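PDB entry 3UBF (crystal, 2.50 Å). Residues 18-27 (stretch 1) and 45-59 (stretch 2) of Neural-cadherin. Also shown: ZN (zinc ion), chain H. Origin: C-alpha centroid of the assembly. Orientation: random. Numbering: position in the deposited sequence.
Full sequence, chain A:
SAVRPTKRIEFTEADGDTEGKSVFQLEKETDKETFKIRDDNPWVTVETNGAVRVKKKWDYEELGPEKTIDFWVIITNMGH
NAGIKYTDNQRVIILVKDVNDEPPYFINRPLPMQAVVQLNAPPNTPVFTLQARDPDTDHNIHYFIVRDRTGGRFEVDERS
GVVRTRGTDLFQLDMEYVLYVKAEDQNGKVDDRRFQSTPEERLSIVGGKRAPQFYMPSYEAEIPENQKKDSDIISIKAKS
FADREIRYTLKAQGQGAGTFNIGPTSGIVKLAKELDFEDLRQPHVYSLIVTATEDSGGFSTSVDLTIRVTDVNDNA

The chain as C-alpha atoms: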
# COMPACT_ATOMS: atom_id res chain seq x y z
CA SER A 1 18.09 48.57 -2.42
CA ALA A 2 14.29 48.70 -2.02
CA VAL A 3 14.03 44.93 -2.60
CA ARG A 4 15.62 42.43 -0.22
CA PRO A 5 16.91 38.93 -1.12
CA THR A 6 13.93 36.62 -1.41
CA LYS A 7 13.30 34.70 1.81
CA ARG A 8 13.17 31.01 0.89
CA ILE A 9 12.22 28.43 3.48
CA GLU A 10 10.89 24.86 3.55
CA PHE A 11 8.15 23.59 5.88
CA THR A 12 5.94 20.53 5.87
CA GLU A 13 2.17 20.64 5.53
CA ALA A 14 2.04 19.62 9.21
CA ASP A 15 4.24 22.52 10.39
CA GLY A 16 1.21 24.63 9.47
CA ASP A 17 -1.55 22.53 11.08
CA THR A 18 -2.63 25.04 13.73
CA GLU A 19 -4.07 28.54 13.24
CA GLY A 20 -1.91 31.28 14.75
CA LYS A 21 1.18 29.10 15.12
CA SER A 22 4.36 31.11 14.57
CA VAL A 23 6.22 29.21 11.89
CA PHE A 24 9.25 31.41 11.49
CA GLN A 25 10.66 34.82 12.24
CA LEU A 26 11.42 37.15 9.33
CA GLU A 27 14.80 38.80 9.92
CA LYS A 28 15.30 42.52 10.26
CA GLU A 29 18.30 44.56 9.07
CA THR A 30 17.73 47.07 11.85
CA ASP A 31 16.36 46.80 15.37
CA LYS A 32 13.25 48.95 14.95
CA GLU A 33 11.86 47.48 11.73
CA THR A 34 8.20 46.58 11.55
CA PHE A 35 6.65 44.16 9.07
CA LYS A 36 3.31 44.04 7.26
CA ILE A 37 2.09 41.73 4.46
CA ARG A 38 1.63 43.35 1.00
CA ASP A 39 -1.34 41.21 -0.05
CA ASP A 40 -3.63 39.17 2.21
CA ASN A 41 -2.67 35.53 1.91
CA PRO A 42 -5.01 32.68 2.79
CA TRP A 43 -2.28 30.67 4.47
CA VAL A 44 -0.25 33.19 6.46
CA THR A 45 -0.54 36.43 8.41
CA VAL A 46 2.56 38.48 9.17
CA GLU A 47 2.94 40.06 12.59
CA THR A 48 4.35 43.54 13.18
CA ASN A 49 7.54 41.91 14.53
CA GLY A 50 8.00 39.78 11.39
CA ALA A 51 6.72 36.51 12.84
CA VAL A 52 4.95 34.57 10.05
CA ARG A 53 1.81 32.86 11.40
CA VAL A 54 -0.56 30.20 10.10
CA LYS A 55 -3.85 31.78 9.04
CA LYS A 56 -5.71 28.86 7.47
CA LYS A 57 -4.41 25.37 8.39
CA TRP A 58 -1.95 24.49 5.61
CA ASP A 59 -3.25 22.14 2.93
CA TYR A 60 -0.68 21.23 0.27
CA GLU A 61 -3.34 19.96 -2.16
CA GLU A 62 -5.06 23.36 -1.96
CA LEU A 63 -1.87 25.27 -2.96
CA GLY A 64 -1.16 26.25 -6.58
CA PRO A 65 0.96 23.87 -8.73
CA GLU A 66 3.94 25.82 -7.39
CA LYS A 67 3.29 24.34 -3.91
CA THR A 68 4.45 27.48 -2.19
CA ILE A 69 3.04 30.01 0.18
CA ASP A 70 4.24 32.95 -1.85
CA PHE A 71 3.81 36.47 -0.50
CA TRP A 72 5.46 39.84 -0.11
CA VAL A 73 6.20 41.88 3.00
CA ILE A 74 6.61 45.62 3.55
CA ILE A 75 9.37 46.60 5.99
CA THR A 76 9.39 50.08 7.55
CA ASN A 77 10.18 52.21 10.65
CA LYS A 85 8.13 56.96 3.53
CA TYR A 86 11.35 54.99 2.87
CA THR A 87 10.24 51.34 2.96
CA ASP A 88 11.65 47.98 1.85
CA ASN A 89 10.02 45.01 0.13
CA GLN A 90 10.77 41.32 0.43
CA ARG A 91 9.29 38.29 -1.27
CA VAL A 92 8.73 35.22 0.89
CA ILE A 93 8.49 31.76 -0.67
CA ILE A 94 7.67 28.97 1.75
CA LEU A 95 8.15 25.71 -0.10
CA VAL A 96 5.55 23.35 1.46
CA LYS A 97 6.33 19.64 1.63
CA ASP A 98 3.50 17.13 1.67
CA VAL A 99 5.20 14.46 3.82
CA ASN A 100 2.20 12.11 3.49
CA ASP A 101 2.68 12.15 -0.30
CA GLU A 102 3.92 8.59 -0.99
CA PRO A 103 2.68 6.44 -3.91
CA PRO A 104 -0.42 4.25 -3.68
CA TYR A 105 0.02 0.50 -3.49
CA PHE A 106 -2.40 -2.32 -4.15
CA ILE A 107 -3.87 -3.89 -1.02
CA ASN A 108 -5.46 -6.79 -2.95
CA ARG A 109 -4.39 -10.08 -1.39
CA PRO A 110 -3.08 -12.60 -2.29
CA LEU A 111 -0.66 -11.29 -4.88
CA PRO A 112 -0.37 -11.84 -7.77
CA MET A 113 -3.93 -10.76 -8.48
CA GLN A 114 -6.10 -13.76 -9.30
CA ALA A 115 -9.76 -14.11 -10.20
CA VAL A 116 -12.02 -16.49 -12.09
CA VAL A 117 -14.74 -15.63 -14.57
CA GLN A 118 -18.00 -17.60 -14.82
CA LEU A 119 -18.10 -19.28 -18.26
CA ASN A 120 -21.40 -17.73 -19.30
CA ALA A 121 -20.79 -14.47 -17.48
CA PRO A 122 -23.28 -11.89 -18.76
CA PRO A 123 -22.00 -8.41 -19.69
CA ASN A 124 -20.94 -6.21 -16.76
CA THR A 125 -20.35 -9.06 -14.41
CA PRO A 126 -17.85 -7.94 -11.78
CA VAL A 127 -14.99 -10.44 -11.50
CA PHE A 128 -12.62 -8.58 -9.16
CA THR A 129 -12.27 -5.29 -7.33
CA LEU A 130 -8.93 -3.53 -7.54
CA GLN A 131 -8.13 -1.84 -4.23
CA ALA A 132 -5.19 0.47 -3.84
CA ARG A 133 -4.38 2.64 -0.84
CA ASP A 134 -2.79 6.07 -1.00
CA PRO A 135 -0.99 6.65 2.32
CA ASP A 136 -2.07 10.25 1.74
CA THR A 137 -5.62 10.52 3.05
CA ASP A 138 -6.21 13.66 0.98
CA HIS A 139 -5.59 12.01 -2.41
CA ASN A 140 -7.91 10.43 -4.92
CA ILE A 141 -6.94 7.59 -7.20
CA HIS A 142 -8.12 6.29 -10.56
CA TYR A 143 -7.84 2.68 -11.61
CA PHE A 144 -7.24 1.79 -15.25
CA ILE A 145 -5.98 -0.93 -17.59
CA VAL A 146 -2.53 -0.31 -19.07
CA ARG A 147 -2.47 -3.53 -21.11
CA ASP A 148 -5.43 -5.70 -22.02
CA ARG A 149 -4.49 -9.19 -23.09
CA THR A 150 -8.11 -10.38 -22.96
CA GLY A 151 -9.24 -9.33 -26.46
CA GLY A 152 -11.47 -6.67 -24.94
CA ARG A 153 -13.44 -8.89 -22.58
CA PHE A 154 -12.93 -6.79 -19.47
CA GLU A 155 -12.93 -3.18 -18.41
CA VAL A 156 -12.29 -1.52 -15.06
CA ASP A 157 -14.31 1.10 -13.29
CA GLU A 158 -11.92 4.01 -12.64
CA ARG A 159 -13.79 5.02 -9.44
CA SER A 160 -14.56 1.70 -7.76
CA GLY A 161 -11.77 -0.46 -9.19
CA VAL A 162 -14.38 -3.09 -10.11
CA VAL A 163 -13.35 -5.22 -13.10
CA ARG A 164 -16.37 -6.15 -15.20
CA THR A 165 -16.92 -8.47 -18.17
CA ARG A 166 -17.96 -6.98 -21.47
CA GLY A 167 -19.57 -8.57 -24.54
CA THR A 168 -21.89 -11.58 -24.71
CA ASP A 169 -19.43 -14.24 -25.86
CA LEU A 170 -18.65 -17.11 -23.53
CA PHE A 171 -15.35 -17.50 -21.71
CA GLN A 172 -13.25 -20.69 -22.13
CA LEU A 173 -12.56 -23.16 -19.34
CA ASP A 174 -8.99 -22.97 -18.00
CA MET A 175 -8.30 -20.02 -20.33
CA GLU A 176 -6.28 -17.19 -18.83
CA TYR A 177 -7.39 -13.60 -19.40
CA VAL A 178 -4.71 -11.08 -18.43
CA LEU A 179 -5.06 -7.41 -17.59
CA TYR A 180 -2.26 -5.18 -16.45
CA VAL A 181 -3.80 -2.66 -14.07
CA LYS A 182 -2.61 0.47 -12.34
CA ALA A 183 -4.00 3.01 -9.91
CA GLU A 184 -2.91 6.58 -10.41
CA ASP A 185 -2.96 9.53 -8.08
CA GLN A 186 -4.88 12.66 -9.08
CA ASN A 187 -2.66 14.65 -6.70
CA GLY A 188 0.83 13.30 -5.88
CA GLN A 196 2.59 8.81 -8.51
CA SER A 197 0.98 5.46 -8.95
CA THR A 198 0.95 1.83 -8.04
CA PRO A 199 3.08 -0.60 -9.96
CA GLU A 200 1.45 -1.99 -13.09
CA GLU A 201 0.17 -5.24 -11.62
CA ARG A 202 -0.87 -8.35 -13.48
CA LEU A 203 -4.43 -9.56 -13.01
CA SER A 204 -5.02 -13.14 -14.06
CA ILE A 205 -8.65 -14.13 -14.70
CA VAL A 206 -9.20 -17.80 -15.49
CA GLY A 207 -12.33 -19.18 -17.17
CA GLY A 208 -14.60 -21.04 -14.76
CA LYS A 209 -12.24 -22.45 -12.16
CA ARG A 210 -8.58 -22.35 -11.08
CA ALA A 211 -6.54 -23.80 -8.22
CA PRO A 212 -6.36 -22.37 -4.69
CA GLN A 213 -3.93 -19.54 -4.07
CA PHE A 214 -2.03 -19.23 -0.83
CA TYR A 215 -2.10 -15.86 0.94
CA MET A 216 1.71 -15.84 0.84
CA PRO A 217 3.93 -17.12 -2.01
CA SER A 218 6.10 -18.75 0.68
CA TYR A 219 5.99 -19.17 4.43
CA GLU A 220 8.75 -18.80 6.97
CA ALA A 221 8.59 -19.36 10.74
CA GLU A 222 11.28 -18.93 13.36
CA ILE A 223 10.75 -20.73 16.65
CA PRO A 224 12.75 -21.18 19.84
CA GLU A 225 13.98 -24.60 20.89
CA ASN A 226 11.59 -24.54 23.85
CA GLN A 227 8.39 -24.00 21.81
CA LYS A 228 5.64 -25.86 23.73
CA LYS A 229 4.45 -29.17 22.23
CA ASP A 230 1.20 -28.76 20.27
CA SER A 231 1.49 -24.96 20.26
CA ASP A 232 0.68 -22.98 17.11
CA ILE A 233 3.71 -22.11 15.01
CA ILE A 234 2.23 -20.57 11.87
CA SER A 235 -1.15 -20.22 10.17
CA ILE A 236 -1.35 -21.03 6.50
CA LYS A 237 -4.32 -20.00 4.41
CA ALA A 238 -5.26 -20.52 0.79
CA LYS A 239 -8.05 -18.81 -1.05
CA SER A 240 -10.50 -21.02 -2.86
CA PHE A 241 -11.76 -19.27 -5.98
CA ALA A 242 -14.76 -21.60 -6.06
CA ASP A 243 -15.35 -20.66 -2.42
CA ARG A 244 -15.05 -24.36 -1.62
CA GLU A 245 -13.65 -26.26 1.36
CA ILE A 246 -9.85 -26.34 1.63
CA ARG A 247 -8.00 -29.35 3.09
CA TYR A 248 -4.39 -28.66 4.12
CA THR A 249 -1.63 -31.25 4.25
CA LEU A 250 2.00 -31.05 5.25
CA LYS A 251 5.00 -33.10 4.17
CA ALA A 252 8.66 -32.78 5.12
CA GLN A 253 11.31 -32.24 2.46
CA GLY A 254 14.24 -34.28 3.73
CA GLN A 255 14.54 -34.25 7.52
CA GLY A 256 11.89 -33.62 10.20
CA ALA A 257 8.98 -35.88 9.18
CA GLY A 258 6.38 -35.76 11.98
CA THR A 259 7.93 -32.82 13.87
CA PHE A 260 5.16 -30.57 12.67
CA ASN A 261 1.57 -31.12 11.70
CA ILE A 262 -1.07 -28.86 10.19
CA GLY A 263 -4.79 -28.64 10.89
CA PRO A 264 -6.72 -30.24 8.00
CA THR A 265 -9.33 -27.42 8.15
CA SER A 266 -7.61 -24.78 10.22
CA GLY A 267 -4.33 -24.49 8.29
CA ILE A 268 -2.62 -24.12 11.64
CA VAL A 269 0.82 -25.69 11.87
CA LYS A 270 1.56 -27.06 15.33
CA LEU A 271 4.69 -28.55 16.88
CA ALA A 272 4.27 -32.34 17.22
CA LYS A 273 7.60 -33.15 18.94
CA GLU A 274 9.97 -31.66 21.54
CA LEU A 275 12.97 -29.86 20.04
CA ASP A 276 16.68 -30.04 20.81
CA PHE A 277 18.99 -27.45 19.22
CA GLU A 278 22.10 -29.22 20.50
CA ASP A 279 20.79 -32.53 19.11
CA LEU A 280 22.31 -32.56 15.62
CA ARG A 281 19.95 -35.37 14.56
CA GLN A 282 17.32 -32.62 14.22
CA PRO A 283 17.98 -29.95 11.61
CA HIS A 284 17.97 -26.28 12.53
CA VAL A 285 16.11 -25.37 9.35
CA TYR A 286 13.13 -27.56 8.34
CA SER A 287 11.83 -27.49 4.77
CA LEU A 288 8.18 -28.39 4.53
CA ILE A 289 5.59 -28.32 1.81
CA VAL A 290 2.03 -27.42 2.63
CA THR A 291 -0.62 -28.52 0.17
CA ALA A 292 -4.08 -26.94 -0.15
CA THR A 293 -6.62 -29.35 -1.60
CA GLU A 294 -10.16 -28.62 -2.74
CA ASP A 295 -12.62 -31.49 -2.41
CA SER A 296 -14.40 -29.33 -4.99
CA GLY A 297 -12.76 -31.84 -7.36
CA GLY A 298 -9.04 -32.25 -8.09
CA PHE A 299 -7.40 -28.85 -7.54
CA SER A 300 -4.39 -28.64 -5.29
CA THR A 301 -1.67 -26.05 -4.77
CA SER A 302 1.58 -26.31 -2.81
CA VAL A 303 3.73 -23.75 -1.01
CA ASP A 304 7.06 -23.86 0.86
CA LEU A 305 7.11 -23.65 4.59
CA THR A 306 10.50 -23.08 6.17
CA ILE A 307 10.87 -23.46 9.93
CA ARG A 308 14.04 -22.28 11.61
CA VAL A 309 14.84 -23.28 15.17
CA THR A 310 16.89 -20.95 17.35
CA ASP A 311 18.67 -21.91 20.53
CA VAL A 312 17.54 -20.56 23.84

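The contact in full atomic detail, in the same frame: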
# COMPACT_ATOMS: atom_id res chain seq x y z
N THR A 18 -1.98 24.38 12.61
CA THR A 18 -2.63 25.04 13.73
C THR A 18 -2.65 26.54 13.49
O THR A 18 -1.60 27.17 13.36
CB THR A 18 -1.91 24.72 15.05
OG1 THR A 18 -1.64 23.32 15.12
CG2 THR A 18 -2.75 25.14 16.25
N GLU A 19 -3.86 27.10 13.42
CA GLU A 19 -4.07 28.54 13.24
C GLU A 19 -3.31 29.33 14.29
O GLU A 19 -3.36 29.01 15.48
CB GLU A 19 -5.56 28.89 13.30
CG GLU A 19 -6.45 28.16 12.30
N GLY A 20 -2.59 30.36 13.84
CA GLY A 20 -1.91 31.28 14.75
C GLY A 20 -0.53 30.82 15.19
O GLY A 20 0.19 31.58 15.84
N LYS A 21 -0.16 29.59 14.82
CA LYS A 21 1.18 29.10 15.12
C LYS A 21 2.23 29.94 14.39
O LYS A 21 2.10 30.19 13.19
CB LYS A 21 1.35 27.63 14.73
CG LYS A 21 2.64 27.04 15.26
CD LYS A 21 2.88 25.61 14.84
CE LYS A 21 3.74 24.88 15.89
NZ LYS A 21 4.88 25.74 16.40
N SER A 22 3.24 30.37 15.14
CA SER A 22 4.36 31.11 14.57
C SER A 22 5.30 30.12 13.93
O SER A 22 5.92 29.32 14.62
CB SER A 22 5.09 31.90 15.65
OG SER A 22 4.46 33.14 15.86
N VAL A 23 5.40 30.17 12.60
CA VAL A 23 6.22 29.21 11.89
C VAL A 23 7.68 29.66 11.87
O VAL A 23 8.59 28.89 12.20
CB VAL A 23 5.69 28.95 10.46
CG1 VAL A 23 6.41 27.74 9.85
CG2 VAL A 23 4.19 28.68 10.49
N PHE A 24 7.90 30.90 11.49
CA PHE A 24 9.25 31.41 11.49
C PHE A 24 9.23 32.92 11.63
O PHE A 24 8.21 33.58 11.41
CB PHE A 24 10.03 30.95 10.24
CG PHE A 24 9.52 31.53 8.95
CD1 PHE A 24 10.16 32.61 8.35
CD2 PHE A 24 8.38 30.99 8.33
CE1 PHE A 24 9.69 33.15 7.14
CE2 PHE A 24 7.90 31.53 7.13
CZ PHE A 24 8.55 32.61 6.54
N GLN A 25 10.39 33.42 12.04
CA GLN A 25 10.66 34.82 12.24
C GLN A 25 11.36 35.38 11.00
O GLN A 25 12.43 34.91 10.62
CB GLN A 25 11.54 34.96 13.49
CG GLN A 25 11.98 36.37 13.84
CD GLN A 25 10.81 37.23 14.22
OE1 GLN A 25 10.23 37.06 15.29
NE2 GLN A 25 10.44 38.15 13.33
N LEU A 26 10.75 36.37 10.36
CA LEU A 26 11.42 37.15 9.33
C LEU A 26 12.49 38.02 9.98
O LEU A 26 12.26 38.64 11.03
CB LEU A 26 10.42 38.02 8.59
CG LEU A 26 9.58 37.31 7.53
CD1 LEU A 26 8.40 38.18 7.13
CD2 LEU A 26 10.44 36.96 6.32
N GLU A 27 13.67 38.07 9.36
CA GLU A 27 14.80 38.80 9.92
C GLU A 27 14.69 40.28 9.59
O GLU A 27 14.12 40.67 8.57
CB GLU A 27 16.13 38.27 9.40
CG GLU A 27 16.25 36.76 9.35
CD GLU A 27 15.89 36.22 7.98
OE1 GLU A 27 14.82 36.60 7.46
OE2 GLU A 27 16.68 35.42 7.44
N THR A 45 -0.56 35.02 8.02
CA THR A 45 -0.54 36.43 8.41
C THR A 45 0.89 36.75 8.80
O THR A 45 1.66 35.85 9.14
CB THR A 45 -1.45 36.75 9.62
OG1 THR A 45 -1.07 35.94 10.74
CG2 THR A 45 -2.91 36.50 9.30
N VAL A 46 1.24 38.03 8.74
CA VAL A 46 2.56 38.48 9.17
C VAL A 46 2.38 39.45 10.31
O VAL A 46 1.66 40.44 10.16
CB VAL A 46 3.35 39.13 8.02
CG1 VAL A 46 4.55 39.86 8.56
CG2 VAL A 46 3.79 38.07 7.03
N GLU A 47 3.01 39.16 11.44
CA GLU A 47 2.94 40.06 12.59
C GLU A 47 3.79 41.30 12.37
O GLU A 47 4.65 41.32 11.49
CB GLU A 47 3.37 39.36 13.88
CG GLU A 47 2.43 38.25 14.36
CD GLU A 47 1.11 38.77 14.92
OE1 GLU A 47 0.06 38.46 14.31
OE2 GLU A 47 1.11 39.47 15.97
N THR A 48 3.55 42.32 13.17
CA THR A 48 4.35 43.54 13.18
C THR A 48 5.84 43.25 13.38
O THR A 48 6.68 43.89 12.77
CB THR A 48 3.83 44.48 14.28
OG1 THR A 48 2.49 44.86 13.95
CG2 THR A 48 4.70 45.72 14.40
N ASN A 49 6.15 42.28 14.24
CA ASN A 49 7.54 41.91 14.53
C ASN A 49 8.19 40.98 13.49
O ASN A 49 9.32 40.54 13.68
CB ASN A 49 7.64 41.29 15.93
CG ASN A 49 6.96 39.91 16.02
OD1 ASN A 49 6.52 39.34 15.01
ND2 ASN A 49 6.89 39.37 17.24
N GLY A 50 7.47 40.67 12.41
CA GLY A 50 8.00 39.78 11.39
C GLY A 50 7.77 38.29 11.57
O GLY A 50 8.16 37.49 10.72
N ALA A 51 7.11 37.91 12.67
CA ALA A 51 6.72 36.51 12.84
C ALA A 51 5.66 36.15 11.80
O ALA A 51 4.66 36.85 11.66
CB ALA A 51 6.19 36.27 14.25
N VAL A 52 5.92 35.08 11.03
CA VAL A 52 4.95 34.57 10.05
C VAL A 52 4.04 33.50 10.68
O VAL A 52 4.51 32.46 11.13
CB VAL A 52 5.64 34.04 8.78
CG1 VAL A 52 4.62 33.44 7.84
CG2 VAL A 52 6.38 35.17 8.07
N ARG A 53 2.74 33.75 10.70
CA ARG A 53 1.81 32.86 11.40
C ARG A 53 0.82 32.19 10.47
O ARG A 53 0.39 32.77 9.47
CB ARG A 53 1.07 33.62 12.51
CG ARG A 53 1.99 34.07 13.63
CD ARG A 53 1.30 34.96 14.62
NE ARG A 53 0.29 34.22 15.37
CZ ARG A 53 -0.52 34.75 16.28
NH1 ARG A 53 -0.44 36.06 16.56
NH2 ARG A 53 -1.40 33.98 16.90
N VAL A 54 0.45 30.97 10.83
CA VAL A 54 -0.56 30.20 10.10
C VAL A 54 -1.91 30.89 10.23
O VAL A 54 -2.40 31.12 11.35
CB VAL A 54 -0.67 28.74 10.64
CG1 VAL A 54 -1.63 27.92 9.80
CG2 VAL A 54 0.69 28.07 10.69
N LYS A 55 -2.51 31.22 9.09
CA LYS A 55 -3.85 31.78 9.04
C LYS A 55 -4.83 30.63 8.90
O LYS A 55 -5.46 30.21 9.87
CB LYS A 55 -3.99 32.74 7.86
CG LYS A 55 -5.19 33.68 7.96
CD LYS A 55 -5.52 34.29 6.62
CE LYS A 55 -5.26 35.79 6.61
NZ LYS A 55 -5.83 36.45 5.41
N LYS A 56 -4.95 30.09 7.68
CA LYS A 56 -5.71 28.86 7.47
C LYS A 56 -4.72 27.69 7.58
O LYS A 56 -3.61 27.76 7.05
CB LYS A 56 -6.44 28.85 6.12
CG LYS A 56 -7.23 27.59 5.79
CD LYS A 56 -8.31 27.82 4.72
CE LYS A 56 -7.71 28.27 3.38
NZ LYS A 56 -8.74 28.40 2.30
N LYS A 57 -5.12 26.65 8.30
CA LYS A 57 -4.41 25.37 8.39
C LYS A 57 -3.89 24.93 7.01
O LYS A 57 -4.68 24.73 6.07
CB LYS A 57 -5.34 24.31 9.01
CG LYS A 57 -4.93 22.84 8.83
CD LYS A 57 -5.64 21.95 9.86
CE LYS A 57 -5.22 20.48 9.73
NZ LYS A 57 -5.53 19.70 10.97
N TRP A 58 -2.58 24.80 6.89
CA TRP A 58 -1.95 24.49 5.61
C TRP A 58 -2.46 23.20 4.98
O TRP A 58 -2.58 22.17 5.65
CB TRP A 58 -0.43 24.43 5.77
CG TRP A 58 0.14 25.78 6.06
CD1 TRP A 58 -0.55 26.95 6.20
CD2 TRP A 58 1.52 26.09 6.26
NE1 TRP A 58 0.32 27.97 6.47
CE2 TRP A 58 1.59 27.48 6.52
CE3 TRP A 58 2.70 25.34 6.24
CZ2 TRP A 58 2.80 28.13 6.76
CZ3 TRP A 58 3.90 26.00 6.49
CH2 TRP A 58 3.94 27.37 6.74
N ASP A 59 -2.77 23.28 3.69
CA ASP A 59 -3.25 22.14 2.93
C ASP A 59 -2.56 22.17 1.57
O ASP A 59 -2.90 22.96 0.69
CB ASP A 59 -4.76 22.20 2.82
CG ASP A 59 -5.35 20.98 2.16
OD1 ASP A 59 -4.59 20.07 1.73
OD2 ASP A 59 -6.59 20.93 2.06
ZN ZN H . -7.24 18.92 1.81
O HOH W 1 -7.50 18.12 3.76
O HOH W 2 -7.45 19.20 0.06

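Residues 18-27 and 45-59 meet as neighbouring antiparallel strands, 22-25 against 51-54, whose axes approach to 4.7 Å; together the two stretches bury 812 Å². Val52 and Val54 contribute most to this surface, and each combines backbone hydrogen bonding with side-chain packing.

Val52 lies between Val23 and Phe24 in the hydrogen-bonding pattern. Its O accepts from Val23 N at 2.9 Å, and its N donates to Phe24 O at 2.8 Å with a nearly straight angle of 171°. Its side chain sits over one face of the Phe24 ring: Val52 CB is 4.1 Å from the ring centroid and 23° off the normal, a CH-pi arrangement, while Val52 CG2 comes within 3.7 Å of Phe24 CZ. Val52 CG2 is also 3.7 Å from Leu26 CD1, so one buried valine touches both large apolar side chains of the first stretch.

Val54 binds the turn that precedes the first strand. Its O accepts from Gly20 N at a short 2.6 Å, its N donates to Lys21 O at 3.0 Å, and its CG2 packs 3.6 Å from Val23 CG2. Val23 CG2 also reaches Trp58 CH2, at 4.0 Å, extending the apolar contact beyond the strand. Gly20, at the third position of a type II turn, has a positive phi that favours glycine, and a CB there would clash with Arg53 NH2. Gly20 O accepts a hydrogen bond from Arg53 NE at 2.7 Å and a weak second one from Arg53 NH2 at 3.1 Å. Arg53 NH1 meanwhile forms a salt bridge with Glu47 OE1 at 3.3 Å.

At the other end, Leu26 N donates to Gly50 O at 2.8 Å. Gln25 NE2 bonds to Asn49 O at 2.7 Å and to Leu26 O at 3.0 Å, occupying space that a CB on Gly50 would enter.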